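Local coordinates for beta-glucanase (Bacteroides thetaiotaomicron, PDB 6EUG), which probably hydrolyses beta-1,3-galactosidic bonds through this family 43 glycoside hydrolase domain, one part of a longer protein, with glucoimidazole in its pocket, at residues A[167-172]-A[253-258]; A[175-180]-A[196-201]; A[233-238]-A[259-264]; A[271-276]-A[291-296]. One frame throughout, in Å; residues are numbered along the deposited sequence. Where two conformers were deposited one is given.

Contact 1: residues A[167-172]-A[253-258]; sequences PLNMTR and YIRIFP
N169 reaches from a loop to R255 on the edge of strand 252-256 and pairs with both backbone polar atoms there. Its CB is directed at the strand, and chi1 of 69° sets CG between the backbone N and carbonyl carbon, turning the amide toward the backbone of R255. From CG the two branches divide the work: OD1 accepts from R255 N at 3.1 Å, the donor tilted from the carbonyl plane, while ND2 donates to R255 O at 2.9 Å, almost straight and lying in the amide plane. Asparagine suits the place because its amide offers an acceptor and a donor side by side, matching the N-H and C=O that R255 turns to the same side. OD1 also rests 3.4 Å from I254 CA. One residue earlier, L168 N donates to Y253 O at 2.8 Å. P167, with no N-H to satisfy, packs beside the Y253 ring: its CA sits over one face, a CH-pi contact, and its CG touches Y253 CE2 at 3.6 Å. The Y253 hydroxyl bonds to A165 O. The type I turn from P167 to M170 presents these groups to strand 252-256, the outermost of its propeller blade, which pairs on its other side with strand 236-242.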
loop_
_atom_site.group_PDB
_atom_site.type_symbol
_atom_site.label_atom_id
_atom_site.label_comp_id
_atom_site.label_asym_id
_atom_site.label_seq_id
_atom_site.Cartn_x
_atom_site.Cartn_y
_atom_site.Cartn_z
ATOM N N PRO A 167 -16.346 -12.184 4.205
ATOM C CA PRO A 167 -16.428 -10.756 4.509
ATOM C C PRO A 167 -17.738 -10.439 5.247
ATOM O O PRO A 167 -18.788 -11.043 4.934
ATOM C CB PRO A 167 -16.472 -10.093 3.117
ATOM C CG PRO A 167 -16.080 -11.144 2.159
ATOM C CD PRO A 167 -16.466 -12.455 2.762
ATOM N N LEU A 168 -17.680 -9.508 6.201
ATOM C CA LEU A 168 -18.852 -9.102 6.989
ATOM C C LEU A 168 -19.981 -8.594 6.080
ATOM O O LEU A 168 -21.141 -8.769 6.395
ATOM C CB LEU A 168 -18.458 -8.037 8.023
ATOM C CG LEU A 168 -19.477 -7.438 8.967
ATOM C CD1 LEU A 168 -19.921 -8.470 9.987
ATOM C CD2 LEU A 168 -18.809 -6.248 9.655
ATOM N N ASN A 169 -19.635 -7.990 4.948
ATOM C CA ASN A 169 -20.615 -7.383 4.046
ATOM C C ASN A 169 -21.023 -8.248 2.840
ATOM O O ASN A 169 -21.689 -7.754 1.947
ATOM C CB ASN A 169 -20.160 -5.971 3.597
ATOM C CG ASN A 169 -18.943 -5.987 2.684
ATOM O OD1 ASN A 169 -18.020 -6.781 2.859
ATOM N ND2 ASN A 169 -18.903 -5.047 1.756
ATOM N N MET A 170 -20.649 -9.528 2.841
ATOM C CA MET A 170 -21.128 -10.488 1.856
ATOM C C MET A 170 -22.495 -10.972 2.323
ATOM O O MET A 170 -22.640 -11.385 3.474
ATOM C CB MET A 170 -20.146 -11.649 1.731
ATOM C CG MET A 170 -20.374 -12.539 0.523
ATOM S SD MET A 170 -18.862 -13.354 -0.063
ATOM C CE MET A 170 -19.518 -14.399 -1.361
ATOM N N THR A 171 -23.495 -10.910 1.443
ATOM C CA THR A 171 -24.879 -11.174 1.840
ATOM C C THR A 171 -25.189 -12.672 1.971
ATOM O O THR A 171 -24.444 -13.528 1.455
ATOM C CB THR A 171 -25.913 -10.556 0.843
ATOM O OG1 THR A 171 -25.909 -11.274 -0.392
ATOM C CG2 THR A 171 -25.612 -9.081 0.576
ATOM N N ARG A 172 -26.315 -12.977 2.636
ATOM C CA ARG A 172 -26.817 -14.368 2.750
ATOM C C ARG A 172 -26.881 -15.076 1.399
ATOM O O ARG A 172 -26.371 -16.216 1.234
ATOM C CB ARG A 172 -28.230 -14.408 3.356
ATOM C CG ARG A 172 -28.238 -13.957 4.779
ATOM C CD ARG A 172 -29.586 -14.153 5.425
ATOM N NE ARG A 172 -29.684 -13.276 6.584
ATOM C CZ ARG A 172 -30.709 -13.262 7.417
ATOM N NH1 ARG A 172 -31.730 -14.098 7.230
ATOM N NH2 ARG A 172 -30.721 -12.413 8.445
ATOM N N TYR A 253 -13.490 -8.334 8.293
ATOM C CA TYR A 253 -13.080 -7.608 7.083
ATOM C C TYR A 253 -14.249 -7.313 6.166
ATOM O O TYR A 253 -15.270 -8.006 6.244
ATOM C CB TYR A 253 -12.003 -8.349 6.280
ATOM C CG TYR A 253 -12.384 -9.608 5.480
ATOM C CD1 TYR A 253 -12.652 -10.816 6.120
ATOM C CD2 TYR A 253 -12.401 -9.596 4.058
ATOM C CE1 TYR A 253 -12.948 -11.968 5.397
ATOM C CE2 TYR A 253 -12.698 -10.740 3.320
ATOM C CZ TYR A 253 -12.965 -11.937 3.978
ATOM O OH TYR A 253 -13.258 -13.076 3.226
ATOM N N ILE A 254 -14.059 -6.318 5.280
ATOM C CA ILE A 254 -15.033 -5.991 4.218
ATOM C C ILE A 254 -14.359 -6.060 2.821
ATOM O O ILE A 254 -13.119 -6.021 2.700
ATOM C CB ILE A 254 -15.738 -4.627 4.422
ATOM C CG1 ILE A 254 -14.758 -3.426 4.315
ATOM C CG2 ILE A 254 -16.514 -4.651 5.729
ATOM C CD1 ILE A 254 -15.395 -2.048 4.206
ATOM N N ARG A 255 -15.187 -6.120 1.783
ATOM C CA ARG A 255 -14.732 -6.047 0.395
ATOM C C ARG A 255 -15.484 -4.890 -0.293
ATOM O O ARG A 255 -16.695 -4.705 -0.079
ATOM C CB ARG A 255 -14.922 -7.403 -0.323
ATOM C CG ARG A 255 -16.355 -7.853 -0.586
ATOM C CD ARG A 255 -16.420 -9.275 -1.140
ATOM N NE ARG A 255 -16.011 -9.408 -2.548
ATOM C CZ ARG A 255 -16.821 -9.383 -3.605
ATOM N NH1 ARG A 255 -18.129 -9.216 -3.469
ATOM N NH2 ARG A 255 -16.300 -9.580 -4.823
ATOM N N ILE A 256 -14.766 -4.100 -1.086
ATOM C CA ILE A 256 -15.326 -2.910 -1.715
ATOM C C ILE A 256 -14.871 -2.786 -3.166
ATOM O O ILE A 256 -13.796 -3.279 -3.564
ATOM C CB ILE A 256 -15.006 -1.600 -0.941
ATOM C CG1 ILE A 256 -13.474 -1.416 -0.749
ATOM C CG2 ILE A 256 -15.728 -1.579 0.413
ATOM C CD1 ILE A 256 -13.086 -0.055 -0.182
ATOM N N PHE A 257 -15.713 -2.147 -3.973
ATOM C CA PHE A 257 -15.440 -1.959 -5.415
ATOM C C PHE A 257 -15.070 -3.225 -6.155
ATOM O O PHE A 257 -14.045 -3.268 -6.864
ATOM C CB PHE A 257 -14.434 -0.782 -5.692
ATOM C CG PHE A 257 -14.854 0.492 -5.025
ATOM C CD1 PHE A 257 -15.952 1.188 -5.536
ATOM C CD2 PHE A 257 -14.235 0.947 -3.858
ATOM C CE1 PHE A 257 -16.444 2.311 -4.882
ATOM C CE2 PHE A 257 -14.725 2.076 -3.207
ATOM C CZ PHE A 257 -15.848 2.747 -3.727
ATOM N N PRO A 258 -15.919 -4.271 -6.040
ATOM C CA PRO A 258 -15.587 -5.495 -6.745
ATOM C C PRO A 258 -15.573 -5.367 -8.269
ATOM O O PRO A 258 -16.528 -4.870 -8.890
ATOM C CB PRO A 258 -16.625 -6.495 -6.251
ATOM C CG PRO A 258 -17.767 -5.673 -5.742
ATOM C CD PRO A 258 -17.143 -4.396 -5.242
#

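Contact 2: residues A[175-180]-A[196-201]; sequences RKMKWN and IAKGMF
W179 lays its indole over the start of helix 200-205, where M200 packs beneath one face. The chief interaction is CH-pi: M200 CB stands 3.8 Å from the centroid of the five-membered ring, nearly on its normal. M200 CG follows, 3.7 Å from W179 CG, and chi1 of 177° carries the chain on under the tryptophan's root. The sulfur then makes an oblique Met-aromatic contact, SD being 4.7 Å from the same centroid; a long, flexible thioether follows a broad ring well. The backbone beside the ring is a Schellman motif: G199, just past helix 190-197, has a positive phi readily adopted by glycine, and serves as N-cap of the next helix. Aliphatic contacts complete the apolar part, M177 CE meeting K198 CD at 3.8 Å while K198 CB lies 4.0 Å from W179 CZ2. The lysine's ammonium turns away to a salt bridge with E194. Polar contact runs through one water in the plane of the indole, which accepts from W179 NE1 at 2.9 Å and donates to K198 O at 2.8 Å.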
loop_
_atom_site.group_PDB
_atom_site.type_symbol
_atom_site.label_atom_id
_atom_site.label_comp_id
_atom_site.label_asym_id
_atom_site.label_seq_id
_atom_site.Cartn_x
_atom_site.Cartn_y
_atom_site.Cartn_z
ATOM N N ARG A 175 -23.368 -15.714 -0.174
ATOM C CA ARG A 175 -22.695 -16.809 0.517
ATOM C C ARG A 175 -23.135 -18.214 0.099
ATOM O O ARG A 175 -22.310 -19.116 0.114
ATOM C CB ARG A 175 -22.849 -16.684 2.022
ATOM C CG ARG A 175 -22.136 -15.483 2.578
ATOM C CD ARG A 175 -22.181 -15.473 4.074
ATOM N NE ARG A 175 -21.728 -14.194 4.586
ATOM C CZ ARG A 175 -21.240 -14.000 5.811
ATOM N NH1 ARG A 175 -21.113 -15.013 6.678
ATOM N NH2 ARG A 175 -20.865 -12.774 6.169
ATOM N N LYS A 176 -24.406 -18.386 -0.268
ATOM C CA LYS A 176 -24.906 -19.705 -0.690
ATOM C C LYS A 176 -24.660 -20.037 -2.191
ATOM O O LYS A 176 -24.699 -21.189 -2.570
ATOM C CB LYS A 176 -26.384 -19.868 -0.309
ATOM C CG LYS A 176 -27.338 -19.952 -1.483
ATOM C CD LYS A 176 -27.922 -18.597 -1.842
ATOM C CE LYS A 176 -27.928 -18.421 -3.348
ATOM N NZ LYS A 176 -28.416 -17.119 -3.850
ATOM N N MET A 177 -24.352 -19.037 -3.022
ATOM C CA MET A 177 -24.129 -19.281 -4.469
ATOM C C MET A 177 -22.950 -20.241 -4.733
ATOM O O MET A 177 -21.985 -20.290 -3.969
ATOM C CB MET A 177 -23.910 -17.959 -5.212
ATOM C CG MET A 177 -25.156 -17.113 -5.380
ATOM S SD MET A 177 -24.740 -15.452 -5.957
ATOM C CE MET A 177 -26.169 -14.427 -5.519
ATOM N N LYS A 178 -23.047 -21.040 -5.786
ATOM C CA LYS A 178 -21.927 -21.904 -6.188
ATOM C C LYS A 178 -21.622 -21.573 -7.637
ATOM O O LYS A 178 -22.519 -21.185 -8.392
ATOM C CB LYS A 178 -22.267 -23.398 -5.998
ATOM N N TRP A 179 -20.348 -21.690 -8.004
ATOM C CA TRP A 179 -19.856 -21.243 -9.305
ATOM C C TRP A 179 -19.007 -22.384 -9.870
ATOM O O TRP A 179 -17.925 -22.665 -9.343
ATOM C CB TRP A 179 -19.022 -19.941 -9.139
ATOM C CG TRP A 179 -19.706 -18.814 -8.340
ATOM C CD1 TRP A 179 -19.555 -18.515 -6.989
ATOM C CD2 TRP A 179 -20.629 -17.870 -8.852
ATOM N NE1 TRP A 179 -20.344 -17.434 -6.656
ATOM C CE2 TRP A 179 -21.006 -17.014 -7.783
ATOM C CE3 TRP A 179 -21.180 -17.657 -10.114
ATOM C CZ2 TRP A 179 -21.922 -15.984 -7.949
ATOM C CZ3 TRP A 179 -22.091 -16.627 -10.280
ATOM C CH2 TRP A 179 -22.452 -15.797 -9.202
ATOM N N ASN A 180 -19.518 -23.067 -10.899
ATOM C CA ASN A 180 -18.783 -24.140 -11.573
ATOM C C ASN A 180 -17.649 -23.499 -12.357
ATOM O O ASN A 180 -17.920 -22.755 -13.304
ATOM C CB ASN A 180 -19.720 -24.912 -12.521
ATOM C CG ASN A 180 -19.030 -26.049 -13.266
ATOM O OD1 ASN A 180 -17.805 -26.128 -13.350
ATOM N ND2 ASN A 180 -19.836 -26.929 -13.840
ATOM N N ILE A 196 -17.948 -12.235 -10.395
ATOM C CA ILE A 196 -16.897 -11.593 -9.599
ATOM C C ILE A 196 -17.530 -10.616 -8.595
ATOM O O ILE A 196 -17.173 -10.625 -7.422
ATOM C CB ILE A 196 -15.889 -10.860 -10.503
ATOM C CG1 ILE A 196 -15.123 -11.893 -11.361
ATOM C CG2 ILE A 196 -14.973 -9.955 -9.694
ATOM C CD1 ILE A 196 -14.205 -12.824 -10.573
ATOM N N ALA A 197 -18.474 -9.799 -9.070
ATOM C CA ALA A 197 -19.128 -8.804 -8.231
ATOM C C ALA A 197 -19.825 -9.449 -7.021
ATOM O O ALA A 197 -19.781 -8.905 -5.906
ATOM C CB ALA A 197 -20.085 -7.964 -9.055
ATOM N N LYS A 198 -20.452 -10.607 -7.252
ATOM C CA LYS A 198 -21.150 -11.369 -6.214
ATOM C C LYS A 198 -20.295 -12.290 -5.374
ATOM O O LYS A 198 -20.800 -12.981 -4.474
ATOM C CB LYS A 198 -22.328 -12.142 -6.842
ATOM C CG LYS A 198 -23.422 -11.216 -7.385
ATOM C CD LYS A 198 -24.602 -11.990 -8.008
ATOM C CE LYS A 198 -25.931 -11.214 -8.105
ATOM N NZ LYS A 198 -25.999 -10.088 -9.083
ATOM N N GLY A 199 -19.006 -12.346 -5.662
ATOM C CA GLY A 199 -18.046 -13.050 -4.786
ATOM C C GLY A 199 -17.465 -14.397 -5.186
ATOM O O GLY A 199 -16.926 -15.139 -4.328
ATOM N N MET A 200 -17.484 -14.693 -6.463
ATOM C CA MET A 200 -16.960 -15.947 -6.975
ATOM C C MET A 200 -15.523 -16.214 -6.529
ATOM O O MET A 200 -15.201 -17.316 -6.131
ATOM C CB MET A 200 -17.065 -15.964 -8.508
ATOM C CG MET A 200 -16.487 -17.207 -9.175
ATOM S SD MET A 200 -16.882 -17.410 -10.938
ATOM C CE MET A 200 -15.984 -16.042 -11.651
ATOM N N PHE A 201 -14.666 -15.203 -6.624
ATOM C CA PHE A 201 -13.245 -15.412 -6.196
ATOM C C PHE A 201 -13.051 -15.398 -4.683
ATOM O O PHE A 201 -12.045 -15.967 -4.164
ATOM C CB PHE A 201 -12.280 -14.423 -6.922
ATOM C CG PHE A 201 -11.993 -14.754 -8.394
ATOM C CD1 PHE A 201 -12.474 -15.905 -9.038
ATOM C CD2 PHE A 201 -11.222 -13.876 -9.142
ATOM C CE1 PHE A 201 -12.173 -16.144 -10.391
ATOM C CE2 PHE A 201 -10.916 -14.112 -10.481
ATOM C CZ PHE A 201 -11.389 -15.244 -11.104
HETATM O O HOH W 1 -20.879 -15.795 -4.357
#

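Contact 3: residues A[233-238]-A[259-264]; sequences DNLTLQ and GGHNEA
L235 and H261 meet through both backbone and side chain. The direct hydrogen bond runs from H261 N to L235 O, 3.2 Å long; it is fairly straight at the hydrogen, yet the donor stands well above the carbonyl plane. At G259 the backbone angles would drive a side chain into the preceding carbonyl, so glycine suits it.

Apolar contacts add to this bond. L235 CD2 lies over one face of the imidazole, 4.1 Å from its centroid, a CH-pi contact. L237 CD1 touches N262 CB at 3.8 Å, so the asparagine gives its aliphatic root to the leucine while its OD1 is held by T278 and R290.

Water does much of the remaining work. One molecule in the plane of the imidazole links H261 NE2, at 2.9 Å, with D233 O, to which it donates at 2.7 Å. Another accepts from N262 ND2 at 2.9 Å and reaches L235 O only weakly. A third donates to E263 OE1 and, weakly, to N234 OD1; OE1 also bonds to S230 OG, and the E263 side chain lies about 5 Å from the bound glucoimidazole.

L235 and T236 form a classic beta bulge opposite S231 as strand 236-242 begins. Segment 259-264 belongs to the loop that passes from strand 252-256, the last of one blade, to strand 265-270, the first of the next, beside the ligand pocket of a five-bladed beta-propeller.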
loop_
_atom_site.group_PDB
_atom_site.type_symbol
_atom_site.label_atom_id
_atom_site.label_comp_id
_atom_site.label_asym_id
_atom_site.label_seq_id
_atom_site.Cartn_x
_atom_site.Cartn_y
_atom_site.Cartn_z
ATOM N N ASP A 233 -7.484 -11.659 -7.327
ATOM C CA ASP A 233 -6.753 -11.501 -8.604
ATOM C C ASP A 233 -6.630 -9.991 -8.966
ATOM O O ASP A 233 -6.754 -9.620 -10.148
ATOM C CB ASP A 233 -7.365 -12.319 -9.775
ATOM C CG ASP A 233 -7.093 -13.844 -9.680
ATOM O OD1 ASP A 233 -6.376 -14.323 -8.820
ATOM O OD2 ASP A 233 -7.642 -14.619 -10.473
ATOM N N ASN A 234 -6.435 -9.155 -7.923
ATOM C CA ASN A 234 -6.330 -7.678 -8.022
ATOM C C ASN A 234 -7.675 -6.963 -8.332
ATOM O O ASN A 234 -7.712 -5.738 -8.430
ATOM C CB ASN A 234 -5.267 -7.227 -9.071
ATOM C CG ASN A 234 -3.835 -7.582 -8.693
ATOM O OD1 ASN A 234 -3.540 -8.008 -7.580
ATOM N ND2 ASN A 234 -2.940 -7.448 -9.660
ATOM N N LEU A 235 -8.768 -7.702 -8.467
ATOM C CA LEU A 235 -10.036 -7.122 -8.928
ATOM C C LEU A 235 -10.796 -6.292 -7.864
ATOM O O LEU A 235 -11.622 -5.465 -8.220
ATOM C CB LEU A 235 -10.964 -8.207 -9.494
ATOM C CG LEU A 235 -10.457 -8.942 -10.748
ATOM C CD1 LEU A 235 -11.108 -10.295 -10.970
ATOM C CD2 LEU A 235 -10.627 -8.079 -11.970
ATOM N N THR A 236 -10.561 -6.557 -6.587
ATOM C CA THR A 236 -11.438 -6.056 -5.509
ATOM C C THR A 236 -10.569 -5.617 -4.348
ATOM O O THR A 236 -9.596 -6.345 -4.001
ATOM C CB THR A 236 -12.375 -7.213 -5.045
ATOM O OG1 THR A 236 -13.115 -7.725 -6.180
ATOM C CG2 THR A 236 -13.352 -6.744 -3.963
ATOM N N LEU A 237 -10.884 -4.465 -3.716
ATOM C CA LEU A 237 -10.161 -4.051 -2.492
ATOM C C LEU A 237 -10.778 -4.726 -1.259
ATOM O O LEU A 237 -11.997 -4.887 -1.194
ATOM C CB LEU A 237 -10.229 -2.556 -2.253
ATOM C CG LEU A 237 -9.373 -1.653 -3.121
ATOM C CD1 LEU A 237 -9.823 -0.229 -2.887
ATOM C CD2 LEU A 237 -7.888 -1.824 -2.780
ATOM N N GLN A 238 -9.923 -5.122 -0.303
ATOM C CA GLN A 238 -10.398 -5.589 1.013
ATOM C C GLN A 238 -9.757 -4.784 2.146
ATOM O O GLN A 238 -8.622 -4.292 1.993
ATOM C CB GLN A 238 -10.208 -7.111 1.182
ATOM C CG GLN A 238 -11.078 -7.944 0.238
ATOM C CD GLN A 238 -10.861 -9.455 0.347
ATOM O OE1 GLN A 238 -10.119 -9.917 1.235
ATOM N NE2 GLN A 238 -11.485 -10.240 -0.570
ATOM N N GLY A 259 -14.489 -5.840 -8.863
ATOM C CA GLY A 259 -14.266 -5.680 -10.283
ATOM C C GLY A 259 -13.682 -4.337 -10.709
ATOM O O GLY A 259 -13.421 -4.131 -11.901
ATOM N N GLY A 260 -13.470 -3.430 -9.757
ATOM C CA GLY A 260 -12.950 -2.085 -10.044
ATOM C C GLY A 260 -11.457 -1.935 -10.346
ATOM O O GLY A 260 -11.022 -0.866 -10.839
ATOM N N HIS A 261 -10.665 -2.969 -10.038
ATOM C CA HIS A 261 -9.222 -2.985 -10.332
ATOM C C HIS A 261 -8.475 -1.784 -9.682
ATOM O O HIS A 261 -7.580 -1.183 -10.288
ATOM C CB HIS A 261 -9.005 -2.975 -11.875
ATOM C CG HIS A 261 -8.427 -4.228 -12.440
ATOM N ND1 HIS A 261 -8.541 -4.545 -13.780
ATOM C CD2 HIS A 261 -7.687 -5.209 -11.877
ATOM C CE1 HIS A 261 -7.920 -5.688 -14.004
ATOM N NE2 HIS A 261 -7.377 -6.101 -12.869
ATOM N N ASN A 262 -8.853 -1.430 -8.455
ATOM C CA ASN A 262 -8.131 -0.422 -7.683
ATOM C C ASN A 262 -6.853 -1.022 -7.066
ATOM O O ASN A 262 -6.884 -2.127 -6.518
ATOM C CB ASN A 262 -9.028 0.132 -6.560
ATOM C CG ASN A 262 -10.158 0.999 -7.096
ATOM O OD1 ASN A 262 -9.945 2.204 -7.466
ATOM N ND2 ASN A 262 -11.358 0.419 -7.159
ATOM N N GLU A 263 -5.786 -0.218 -7.119
ATOM C CA GLU A 263 -4.427 -0.641 -6.750
ATOM C C GLU A 263 -3.700 0.458 -5.969
ATOM O O GLU A 263 -4.255 1.528 -5.755
ATOM C CB GLU A 263 -3.636 -1.006 -8.028
ATOM C CG GLU A 263 -4.391 -1.854 -9.055
ATOM C CD GLU A 263 -4.956 -3.190 -8.548
ATOM O OE1 GLU A 263 -4.403 -3.834 -7.635
ATOM O OE2 GLU A 263 -5.989 -3.622 -9.097
ATOM N N ALA A 264 -2.488 0.175 -5.480
ATOM C CA ALA A 264 -1.652 1.224 -4.876
ATOM C C ALA A 264 -2.387 2.134 -3.863
ATOM O O ALA A 264 -2.284 3.366 -3.951
ATOM C CB ALA A 264 -1.005 2.050 -5.961
HETATM O O HOH W 2 -6.182 -8.693 -12.570
HETATM O O HOH W 3 -8.957 -3.955 -6.465
HETATM O O HOH W 4 -2.019 -5.268 -6.630
HETATM O O HOH W 5 -11.334 -2.436 -6.527
#

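Contact 4: residues A[271-276]-A[291-296]; sequences EGTYWM and LLTADS
M276 and L292 face each other as an antiparallel hydrogen-bonded pair, their backbones joined both ways: M276 N donates to L292 O at 2.8 Å, and L292 N to M276 O at 2.7 Å. Their side chains leave on the same face, where chi1 of -176° and a bend at chi3 bring M276 CE to 4.1 Å from L292 CD1. Flexible, apolar chains suit this buried face, which continues with Y274 and A294.

Y274 forms the next hydrogen-bonded pair on that face, with A294. Its N donates to A294 O at 2.9 Å, and the same carbonyl oxygen lies in the plane of the phenol ring, 3.6 Å from Y274 CD1. Alanine keeps clear of the ring, whose hydroxyl goes on to D220 and K269. Y274 O is gripped twice, by A294 N and by T293 OG1, the latter 2.9 Å from Y274 O.

On the reverse face, W275 opposes T293, whose OG1 sits over one face of the indole with T273 CG2; beta-branched threonines suit an extended backbone. Where the strand pair gives way to loops, a water donates to both G272 O and D295 O. The arrangement is a beta hairpin, forming the two central strands, 273-279 and 290-294, of an antiparallel four-stranded propeller blade.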
loop_
_atom_site.group_PDB
_atom_site.type_symbol
_atom_site.label_atom_id
_atom_site.label_comp_id
_atom_site.label_asym_id
_atom_site.label_seq_id
_atom_site.Cartn_x
_atom_site.Cartn_y
_atom_site.Cartn_z
ATOM N N GLU A 271 -11.110 15.181 10.121
ATOM C CA GLU A 271 -12.388 15.658 10.696
ATOM C C GLU A 271 -13.518 14.629 10.584
ATOM O O GLU A 271 -14.625 14.940 10.149
ATOM C CB GLU A 271 -12.761 17.001 10.045
ATOM C CG GLU A 271 -11.719 18.065 10.345
ATOM C CD GLU A 271 -11.994 19.405 9.712
ATOM O OE1 GLU A 271 -12.539 19.482 8.601
ATOM O OE2 GLU A 271 -11.641 20.399 10.352
ATOM N N GLY A 272 -13.202 13.376 10.930
ATOM C CA GLY A 272 -14.175 12.281 10.882
ATOM C C GLY A 272 -14.324 11.449 9.626
ATOM O O GLY A 272 -14.941 10.360 9.685
ATOM N N THR A 273 -13.788 11.946 8.513
ATOM C CA THR A 273 -14.015 11.362 7.198
ATOM C C THR A 273 -12.740 10.680 6.687
ATOM O O THR A 273 -11.627 11.232 6.815
ATOM C CB THR A 273 -14.449 12.432 6.182
ATOM O OG1 THR A 273 -15.665 13.028 6.632
ATOM C CG2 THR A 273 -14.623 11.833 4.799
ATOM N N TYR A 274 -12.928 9.469 6.173
ATOM C CA TYR A 274 -11.845 8.679 5.550
ATOM C C TYR A 274 -11.749 8.999 4.048
ATOM O O TYR A 274 -12.778 9.058 3.318
ATOM C CB TYR A 274 -12.070 7.177 5.776
ATOM C CG TYR A 274 -12.094 6.778 7.236
ATOM C CD1 TYR A 274 -13.278 6.881 7.973
ATOM C CD2 TYR A 274 -10.938 6.380 7.906
ATOM C CE1 TYR A 274 -13.330 6.538 9.300
ATOM C CE2 TYR A 274 -10.986 6.043 9.259
ATOM C CZ TYR A 274 -12.185 6.151 9.955
ATOM O OH TYR A 274 -12.322 5.874 11.325
ATOM N N TRP A 275 -10.511 9.162 3.582
ATOM C CA TRP A 275 -10.205 9.482 2.176
ATOM C C TRP A 275 -9.115 8.528 1.686
ATOM O O TRP A 275 -8.010 8.446 2.291
ATOM C CB TRP A 275 -9.686 10.925 2.021
ATOM C CG TRP A 275 -10.665 12.011 2.417
ATOM C CD1 TRP A 275 -10.620 12.769 3.571
ATOM C CD2 TRP A 275 -11.830 12.462 1.697
ATOM N NE1 TRP A 275 -11.690 13.644 3.623
ATOM C CE2 TRP A 275 -12.441 13.490 2.490
ATOM C CE3 TRP A 275 -12.419 12.112 0.478
ATOM C CZ2 TRP A 275 -13.581 14.172 2.080
ATOM C CZ3 TRP A 275 -13.585 12.791 0.072
ATOM C CH2 TRP A 275 -14.142 13.814 0.880
ATOM N N MET A 276 -9.372 7.841 0.583
ATOM C CA MET A 276 -8.376 6.922 0.006
ATOM C C MET A 276 -8.151 7.248 -1.481
ATOM O O MET A 276 -9.110 7.469 -2.237
ATOM C CB MET A 276 -8.855 5.468 0.170
ATOM C CG MET A 276 -7.886 4.406 -0.306
ATOM S SD MET A 276 -8.044 2.788 0.491
ATOM C CE MET A 276 -9.796 2.396 0.451
ATOM N N LEU A 291 -10.475 8.724 -6.298
ATOM C CA LEU A 291 -10.714 9.128 -4.899
ATOM C C LEU A 291 -11.885 8.335 -4.317
ATOM O O LEU A 291 -12.962 8.305 -4.912
ATOM C CB LEU A 291 -11.003 10.625 -4.796
ATOM C CG LEU A 291 -11.238 11.212 -3.409
ATOM C CD1 LEU A 291 -9.978 11.020 -2.555
ATOM C CD2 LEU A 291 -11.619 12.682 -3.480
ATOM N N LEU A 292 -11.662 7.701 -3.160
ATOM C CA LEU A 292 -12.682 6.913 -2.473
ATOM C C LEU A 292 -12.925 7.498 -1.074
ATOM O O LEU A 292 -11.983 7.997 -0.450
ATOM C CB LEU A 292 -12.300 5.458 -2.393
ATOM C CG LEU A 292 -11.598 4.824 -3.637
ATOM C CD1 LEU A 292 -11.120 3.415 -3.328
ATOM C CD2 LEU A 292 -12.530 4.792 -4.847
ATOM N N THR A 293 -14.164 7.438 -0.587
ATOM C CA THR A 293 -14.493 7.991 0.749
ATOM C C THR A 293 -15.521 7.160 1.527
ATOM O O THR A 293 -16.410 6.492 0.919
ATOM C CB THR A 293 -14.926 9.473 0.629
ATOM O OG1 THR A 293 -15.040 10.119 1.912
ATOM C CG2 THR A 293 -16.272 9.595 -0.110
ATOM N N ALA A 294 -15.400 7.224 2.859
ATOM C CA ALA A 294 -16.356 6.643 3.797
ATOM C C ALA A 294 -16.435 7.443 5.099
ATOM O O ALA A 294 -15.472 8.167 5.467
ATOM C CB ALA A 294 -16.023 5.188 4.119
ATOM N N ASP A 295 -17.556 7.294 5.801
ATOM C CA ASP A 295 -17.709 7.865 7.166
ATOM C C ASP A 295 -17.462 6.893 8.316
ATOM O O ASP A 295 -17.653 7.263 9.494
ATOM C CB ASP A 295 -19.084 8.569 7.324
ATOM C CG ASP A 295 -19.242 9.800 6.394
ATOM O OD1 ASP A 295 -18.252 10.361 5.914
ATOM O OD2 ASP A 295 -20.392 10.212 6.125
ATOM N N SER A 296 -17.125 5.641 7.986
ATOM C CA SER A 296 -16.687 4.617 8.957
ATOM C C SER A 296 -15.784 3.652 8.181
ATOM O O SER A 296 -16.059 3.359 7.016
ATOM C CB SER A 296 -17.872 3.868 9.564
ATOM O OG SER A 296 -17.447 2.936 10.561
HETATM O O HOH W 6 -15.650 8.265 11.229
#

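How the contacts relate
Contact 1 opens first, at 167-172, and closes its loop only at 253-258. Contact 2 is nested inside that loop and ties the coil after helix 172-176 to the junction of helices 190-197 and 200-205. Contact 3 opens at 233-238, within the same loop, but closes at 259-264, so it crosses contact 1; strands 236-242 and 252-256 are neighbours in one sheet. The R255 guanidinium, bonding to I196 O and A197 O, joins contacts 1 and 2, while F201 packs on D233 and L235 of contact 3. Contact 4 follows in series, opening at 271-276 and closing a short hairpin at 291-296 in the next sheet, where M276 and L292 pack against L237, bringing two propeller blades together.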